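Local coordinates for protein formate dehydrogenase subunit beta (Desulfovibrio gigas, PDB 1H0H) that serves as the electron-transfer subunit of formate dehydrogenase, carrying three [4Fe-4S] clusters for the reversible two-electron oxidation of formate to carbon dioxide, at residues B[43-55]-B[63-75]. Residues are numbered along the deposited sequence; the frame is centred on the assembly and turned at random.
Sequences DFNFHTYKLVRMH and IDWLFFPDQCRHC. With SF4 (iron/sulfur cluster), chain N; SF4 (iron/sulfur cluster), chain M.
Lys50 NZ is gripped by two acceptors of the facing segment, Pro69 O at 2.6 Å and Gln71 OE1 at 2.8 Å. Its chain leaves with CG anti to the backbone N (chi1 -176°); CB already lies against sulfide S1 of the chain M cluster, and the bend at chi2 brings CD back against the same sulfide; NZ arrives well above the carbonyl plane of Pro69. Gln71 extends alongside the same cluster, its NE2 3.7 Å from FE3. On the other side of the ribbon, Arg53 NE meets the anti lone pair of Asp70 OD2 at 2.7 Å, nearly straight (164°), with the carboxylate turned 62° from the guanidinium. Arg53 NH2 reaches Asp43 OD1, and Asp43 in turn pairs with Arg126. The CZ corner of the Phe44 ring presses on Asp70 CG. The strands behind these contacts, 51-59 and 62-70, form an antiparallel beta hairpin, with paired backbone bonds at Leu51-Asp70, Arg53-Phe68 and His55-Leu66. Val52 and Pro69 line another cluster's pocket, while farther along that face Met54 puts CE 3.6 Å from Trp65 CZ2 and CG against Phe67 CD1. Past Gln71 the chain turns into the third cluster site, where Cys72 SG and Cys75 SG bind iron; a water bridges Tyr49 O to Cys72 N.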
loop_
_atom_site.group_PDB
_atom_site.type_symbol
_atom_site.label_atom_id
_atom_site.label_comp_id
_atom_site.label_asym_id
_atom_site.label_seq_id
_atom_site.Cartn_x
_atom_site.Cartn_y
_atom_site.Cartn_z
ATOM N N ASP B 43 -17.613 -14.845 21.064
ATOM C CA ASP B 43 -19.026 -14.640 21.325
ATOM C C ASP B 43 -19.225 -13.273 21.949
ATOM O O ASP B 43 -18.270 -12.605 22.345
ATOM C CB ASP B 43 -19.515 -15.767 22.268
ATOM C CG ASP B 43 -21.055 -15.843 22.396
ATOM O OD1 ASP B 43 -21.794 -15.461 21.449
ATOM O OD2 ASP B 43 -21.608 -16.329 23.414
ATOM N N PHE B 44 -20.469 -12.822 21.997
ATOM C CA PHE B 44 -20.782 -11.602 22.707
ATOM C C PHE B 44 -20.320 -11.684 24.148
ATOM O O PHE B 44 -20.349 -12.753 24.746
ATOM C CB PHE B 44 -22.301 -11.455 22.818
ATOM C CG PHE B 44 -22.993 -11.152 21.528
ATOM C CD1 PHE B 44 -22.719 -9.988 20.833
ATOM C CD2 PHE B 44 -23.977 -11.992 21.049
ATOM C CE1 PHE B 44 -23.394 -9.684 19.642
ATOM C CE2 PHE B 44 -24.661 -11.693 19.881
ATOM C CZ PHE B 44 -24.368 -10.506 19.180
ATOM N N ASN B 45 -19.884 -10.555 24.703
ATOM C CA ASN B 45 -19.619 -10.464 26.144
ATOM C C ASN B 45 -20.087 -9.086 26.624
ATOM O O ASN B 45 -20.549 -8.266 25.801
ATOM C CB ASN B 45 -18.155 -10.782 26.523
ATOM C CG ASN B 45 -17.156 -9.895 25.810
ATOM O OD1 ASN B 45 -17.243 -8.677 25.890
ATOM N ND2 ASN B 45 -16.172 -10.508 25.140
ATOM N N PHE B 46 -20.011 -8.836 27.932
ATOM C CA PHE B 46 -20.444 -7.546 28.504
ATOM C C PHE B 46 -19.832 -6.337 27.789
ATOM O O PHE B 46 -20.422 -5.251 27.776
ATOM C CB PHE B 46 -20.120 -7.491 30.022
ATOM C CG PHE B 46 -20.622 -6.255 30.724
ATOM C CD1 PHE B 46 -21.960 -6.138 31.111
ATOM C CD2 PHE B 46 -19.754 -5.210 31.007
ATOM C CE1 PHE B 46 -22.407 -5.003 31.767
ATOM C CE2 PHE B 46 -20.189 -4.063 31.642
ATOM C CZ PHE B 46 -21.532 -3.957 32.017
ATOM N N HIS B 47 -18.649 -6.507 27.202
ATOM C CA HIS B 47 -17.959 -5.364 26.601
ATOM C C HIS B 47 -17.964 -5.364 25.087
ATOM O O HIS B 47 -17.307 -4.515 24.467
ATOM C CB HIS B 47 -16.505 -5.335 27.033
ATOM C CG HIS B 47 -16.315 -5.222 28.505
ATOM N ND1 HIS B 47 -16.737 -4.129 29.229
ATOM C CD2 HIS B 47 -15.733 -6.063 29.390
ATOM C CE1 HIS B 47 -16.430 -4.306 30.504
ATOM N NE2 HIS B 47 -15.805 -5.464 30.624
ATOM N N THR B 48 -18.702 -6.284 24.487
ATOM C CA THR B 48 -18.655 -6.480 23.047
ATOM C C THR B 48 -20.061 -6.651 22.510
ATOM O O THR B 48 -20.641 -7.727 22.614
ATOM C CB THR B 48 -17.831 -7.743 22.771
ATOM O OG1 THR B 48 -16.559 -7.661 23.435
ATOM C CG2 THR B 48 -17.522 -7.869 21.290
ATOM N N TYR B 49 -20.604 -5.595 21.917
ATOM C CA TYR B 49 -21.976 -5.574 21.481
ATOM C C TYR B 49 -22.119 -5.917 20.010
ATOM O O TYR B 49 -23.202 -6.229 19.551
ATOM C CB TYR B 49 -22.546 -4.182 21.629
ATOM C CG TYR B 49 -22.391 -3.469 22.946
ATOM C CD1 TYR B 49 -22.148 -4.154 24.149
ATOM C CD2 TYR B 49 -22.517 -2.085 22.991
ATOM C CE1 TYR B 49 -22.048 -3.476 25.343
ATOM C CE2 TYR B 49 -22.413 -1.412 24.175
ATOM C CZ TYR B 49 -22.173 -2.105 25.347
ATOM O OH TYR B 49 -22.078 -1.375 26.511
ATOM N N LYS B 50 -21.024 -5.788 19.261
ATOM C CA LYS B 50 -21.058 -5.991 17.817
ATOM C C LYS B 50 -19.955 -6.987 17.579
ATOM O O LYS B 50 -18.810 -6.773 17.993
ATOM C CB LYS B 50 -20.817 -4.652 17.097
ATOM C CG LYS B 50 -20.912 -4.698 15.563
ATOM C CD LYS B 50 -22.335 -5.094 15.086
ATOM C CE LYS B 50 -22.556 -4.705 13.642
ATOM N NZ LYS B 50 -23.817 -5.281 13.013
ATOM N N LEU B 51 -20.324 -8.116 16.990
ATOM C CA LEU B 51 -19.374 -9.179 16.784
ATOM C C LEU B 51 -19.457 -9.755 15.380
ATOM O O LEU B 51 -20.483 -10.307 14.979
ATOM C CB LEU B 51 -19.635 -10.282 17.814
ATOM C CG LEU B 51 -18.591 -11.381 17.752
ATOM C CD1 LEU B 51 -17.249 -10.878 18.230
ATOM C CD2 LEU B 51 -19.060 -12.585 18.572
ATOM N N VAL B 52 -18.374 -9.626 14.619
ATOM C CA VAL B 52 -18.385 -10.184 13.274
ATOM C C VAL B 52 -18.091 -11.678 13.319
ATOM O O VAL B 52 -16.966 -12.120 13.591
ATOM C CB VAL B 52 -17.432 -9.432 12.299
ATOM C CG1 VAL B 52 -17.457 -10.097 10.941
ATOM C CG2 VAL B 52 -17.852 -7.947 12.188
ATOM N N ARG B 53 -19.134 -12.462 13.083
ATOM C CA ARG B 53 -19.003 -13.897 13.119
ATOM C C ARG B 53 -18.561 -14.350 11.746
ATOM O O ARG B 53 -18.929 -13.739 10.749
ATOM C CB ARG B 53 -20.332 -14.518 13.520
ATOM C CG ARG B 53 -20.742 -14.227 14.946
ATOM C CD ARG B 53 -22.060 -14.883 15.332
ATOM N NE ARG B 53 -22.585 -14.436 16.619
ATOM C CZ ARG B 53 -22.122 -14.853 17.791
ATOM N NH1 ARG B 53 -21.101 -15.709 17.846
ATOM N NH2 ARG B 53 -22.672 -14.416 18.905
ATOM N N MET B 54 -17.733 -15.385 11.691
ATOM C CA MET B 54 -17.151 -15.805 10.422
ATOM C C MET B 54 -17.144 -17.321 10.365
ATOM O O MET B 54 -16.587 -17.981 11.268
ATOM C CB MET B 54 -15.720 -15.250 10.263
ATOM C CG MET B 54 -15.577 -13.719 10.434
ATOM S SD MET B 54 -13.824 -13.153 10.659
ATOM C CE MET B 54 -13.146 -13.375 8.984
ATOM N N HIS B 55 -17.752 -17.883 9.318
ATOM C CA HIS B 55 -17.837 -19.344 9.197
ATOM C C HIS B 55 -17.581 -19.859 7.791
ATOM O O HIS B 55 -18.270 -19.492 6.823
ATOM C CB HIS B 55 -19.196 -19.868 9.681
ATOM C CG HIS B 55 -19.392 -19.751 11.158
ATOM N ND1 HIS B 55 -20.314 -18.895 11.722
ATOM C CD2 HIS B 55 -18.758 -20.352 12.195
ATOM C CE1 HIS B 55 -20.260 -18.990 13.041
ATOM N NE2 HIS B 55 -19.327 -19.871 13.354
ATOM N N ILE B 63 -15.952 -23.862 -1.717
ATOM C CA ILE B 63 -15.791 -23.148 -0.462
ATOM C C ILE B 63 -16.334 -21.731 -0.526
ATOM O O ILE B 63 -16.253 -21.031 -1.548
ATOM C CB ILE B 63 -14.308 -23.154 0.015
ATOM C CG1 ILE B 63 -14.191 -22.653 1.445
ATOM C CG2 ILE B 63 -13.445 -22.298 -0.891
ATOM C CD1 ILE B 63 -15.105 -23.398 2.447
ATOM N N ASP B 64 -16.897 -21.318 0.594
ATOM C CA ASP B 64 -17.387 -19.978 0.769
ATOM C C ASP B 64 -17.051 -19.600 2.208
ATOM O O ASP B 64 -16.686 -20.450 3.011
ATOM C CB ASP B 64 -18.888 -19.934 0.540
ATOM C CG ASP B 64 -19.384 -18.560 0.129
ATOM O OD1 ASP B 64 -18.712 -17.513 0.389
ATOM O OD2 ASP B 64 -20.462 -18.434 -0.463
ATOM N N TRP B 65 -17.141 -18.320 2.523
ATOM C CA TRP B 65 -16.852 -17.842 3.856
ATOM C C TRP B 65 -17.952 -16.854 4.198
ATOM O O TRP B 65 -18.049 -15.777 3.593
ATOM C CB TRP B 65 -15.489 -17.163 3.854
ATOM C CG TRP B 65 -14.777 -17.115 5.143
ATOM C CD1 TRP B 65 -15.218 -17.539 6.360
ATOM C CD2 TRP B 65 -13.469 -16.562 5.355
ATOM N NE1 TRP B 65 -14.251 -17.306 7.309
ATOM C CE2 TRP B 65 -13.163 -16.716 6.713
ATOM C CE3 TRP B 65 -12.509 -15.961 4.504
ATOM C CZ2 TRP B 65 -11.941 -16.288 7.261
ATOM C CZ3 TRP B 65 -11.298 -15.553 5.038
ATOM C CH2 TRP B 65 -11.027 -15.706 6.407
ATOM N N LEU B 66 -18.776 -17.241 5.160
ATOM C CA LEU B 66 -19.985 -16.506 5.507
ATOM C C LEU B 66 -19.802 -15.650 6.725
ATOM O O LEU B 66 -19.344 -16.119 7.761
ATOM C CB LEU B 66 -21.157 -17.465 5.748
ATOM C CG LEU B 66 -21.419 -18.435 4.597
ATOM C CD1 LEU B 66 -22.642 -19.322 4.872
ATOM C CD2 LEU B 66 -21.576 -17.678 3.270
ATOM N N PHE B 67 -20.209 -14.401 6.594
ATOM C CA PHE B 67 -20.025 -13.410 7.631
ATOM C C PHE B 67 -21.372 -12.914 8.176
ATOM O O PHE B 67 -22.313 -12.717 7.420
ATOM C CB PHE B 67 -19.230 -12.233 7.070
ATOM C CG PHE B 67 -17.939 -12.630 6.386
ATOM C CD1 PHE B 67 -17.084 -13.545 6.964
ATOM C CD2 PHE B 67 -17.578 -12.076 5.165
ATOM C CE1 PHE B 67 -15.903 -13.917 6.331
ATOM C CE2 PHE B 67 -16.398 -12.446 4.531
ATOM C CZ PHE B 67 -15.543 -13.350 5.124
ATOM N N PHE B 68 -21.409 -12.659 9.477
ATOM C CA PHE B 68 -22.609 -12.217 10.186
ATOM C C PHE B 68 -22.210 -11.230 11.285
ATOM O O PHE B 68 -21.702 -11.627 12.335
ATOM C CB PHE B 68 -23.269 -13.457 10.814
ATOM C CG PHE B 68 -24.706 -13.282 11.165
ATOM C CD1 PHE B 68 -25.701 -13.477 10.206
ATOM C CD2 PHE B 68 -25.083 -12.984 12.453
ATOM C CE1 PHE B 68 -27.074 -13.330 10.543
ATOM C CE2 PHE B 68 -26.429 -12.827 12.783
ATOM C CZ PHE B 68 -27.420 -13.004 11.832
ATOM N N PRO B 69 -22.413 -9.940 11.057
ATOM C CA PRO B 69 -22.038 -8.901 12.041
ATOM C C PRO B 69 -23.144 -8.776 13.094
ATOM O O PRO B 69 -24.000 -7.892 13.030
ATOM C CB PRO B 69 -21.964 -7.619 11.208
ATOM C CG PRO B 69 -22.656 -7.887 9.951
ATOM C CD PRO B 69 -22.975 -9.374 9.828
ATOM N N ASP B 70 -23.056 -9.652 14.087
ATOM C CA ASP B 70 -24.087 -9.871 15.077
ATOM C C ASP B 70 -24.204 -8.729 16.090
ATOM O O ASP B 70 -23.222 -8.073 16.422
ATOM C CB ASP B 70 -23.775 -11.204 15.761
ATOM C CG ASP B 70 -24.977 -11.861 16.328
ATOM O OD1 ASP B 70 -26.081 -11.276 16.263
ATOM O OD2 ASP B 70 -24.896 -12.971 16.884
ATOM N N GLN B 71 -25.429 -8.465 16.516
ATOM C CA GLN B 71 -25.743 -7.469 17.520
ATOM C C GLN B 71 -27.204 -7.737 17.923
ATOM O O GLN B 71 -27.915 -8.483 17.250
ATOM C CB GLN B 71 -25.624 -6.045 16.949
ATOM C CG GLN B 71 -26.629 -5.802 15.841
ATOM C CD GLN B 71 -26.619 -4.373 15.253
ATOM O OE1 GLN B 71 -26.079 -4.144 14.170
ATOM N NE2 GLN B 71 -27.246 -3.430 15.955
ATOM N N CYS B 72 -27.647 -7.086 18.995
ATOM C CA CYS B 72 -29.036 -7.177 19.442
ATOM C C CYS B 72 -29.990 -6.875 18.275
ATOM O O CYS B 72 -29.716 -5.989 17.468
ATOM C CB CYS B 72 -29.281 -6.165 20.545
ATOM S SG CYS B 72 -31.011 -5.960 20.976
ATOM N N ARG B 73 -31.116 -7.573 18.206
ATOM C CA ARG B 73 -32.060 -7.370 17.099
ATOM C C ARG B 73 -33.059 -6.247 17.351
ATOM O O ARG B 73 -33.841 -5.934 16.486
ATOM C CB ARG B 73 -32.869 -8.636 16.865
ATOM C CG ARG B 73 -32.019 -9.871 16.656
ATOM C CD ARG B 73 -31.131 -9.861 15.390
ATOM N NE ARG B 73 -30.676 -11.221 15.123
ATOM C CZ ARG B 73 -29.632 -11.788 15.719
ATOM N NH1 ARG B 73 -28.914 -11.108 16.632
ATOM N NH2 ARG B 73 -29.313 -13.029 15.405
ATOM N N HIS B 74 -33.047 -5.707 18.561
ATOM C CA HIS B 74 -34.020 -4.710 18.977
ATOM C C HIS B 74 -35.435 -5.163 18.634
ATOM O O HIS B 74 -36.180 -4.502 17.897
ATOM C CB HIS B 74 -33.642 -3.327 18.449
ATOM C CG HIS B 74 -32.404 -2.806 19.089
ATOM N ND1 HIS B 74 -32.419 -2.128 20.287
ATOM C CD2 HIS B 74 -31.097 -2.962 18.756
ATOM C CE1 HIS B 74 -31.181 -1.843 20.645
ATOM N NE2 HIS B 74 -30.359 -2.321 19.722
ATOM N N CYS B 75 -35.750 -6.343 19.163
ATOM C CA CYS B 75 -37.062 -6.976 19.008
ATOM C C CYS B 75 -38.211 -6.007 19.191
ATOM O O CYS B 75 -38.225 -5.194 20.128
ATOM C CB CYS B 75 -37.196 -8.113 20.016
ATOM S SG CYS B 75 -36.036 -9.457 19.726
HETATM FE FE1 SF4 N . -32.426 -10.444 22.744
HETATM FE FE2 SF4 N . -31.910 -7.860 21.925
HETATM FE FE3 SF4 N . -34.414 -9.129 21.350
HETATM FE FE4 SF4 N . -33.783 -8.436 23.950
HETATM S S1 SF4 N . -34.175 -6.953 22.144
HETATM S S2 SF4 N . -34.634 -10.360 23.341
HETATM S S3 SF4 N . -31.446 -8.791 23.958
HETATM S S4 SF4 N . -32.256 -9.700 20.528
HETATM FE FE1 SF4 M . -24.365 1.205 18.001
HETATM FE FE2 SF4 M . -23.942 -0.725 16.089
HETATM FE FE3 SF4 M . -25.441 -1.291 18.348
HETATM FE FE4 SF4 M . -22.715 -0.939 18.521
HETATM S S1 SF4 M . -23.869 -2.562 17.329
HETATM S S2 SF4 M . -24.357 -0.076 19.872
HETATM S S3 SF4 M . -22.283 0.598 16.991
HETATM S S4 SF4 M . -26.048 0.266 16.819
HETATM O O HOH W 1 -25.564 -6.526 21.284
HETATM O O HOH W 2 -14.076 -18.717 9.983
#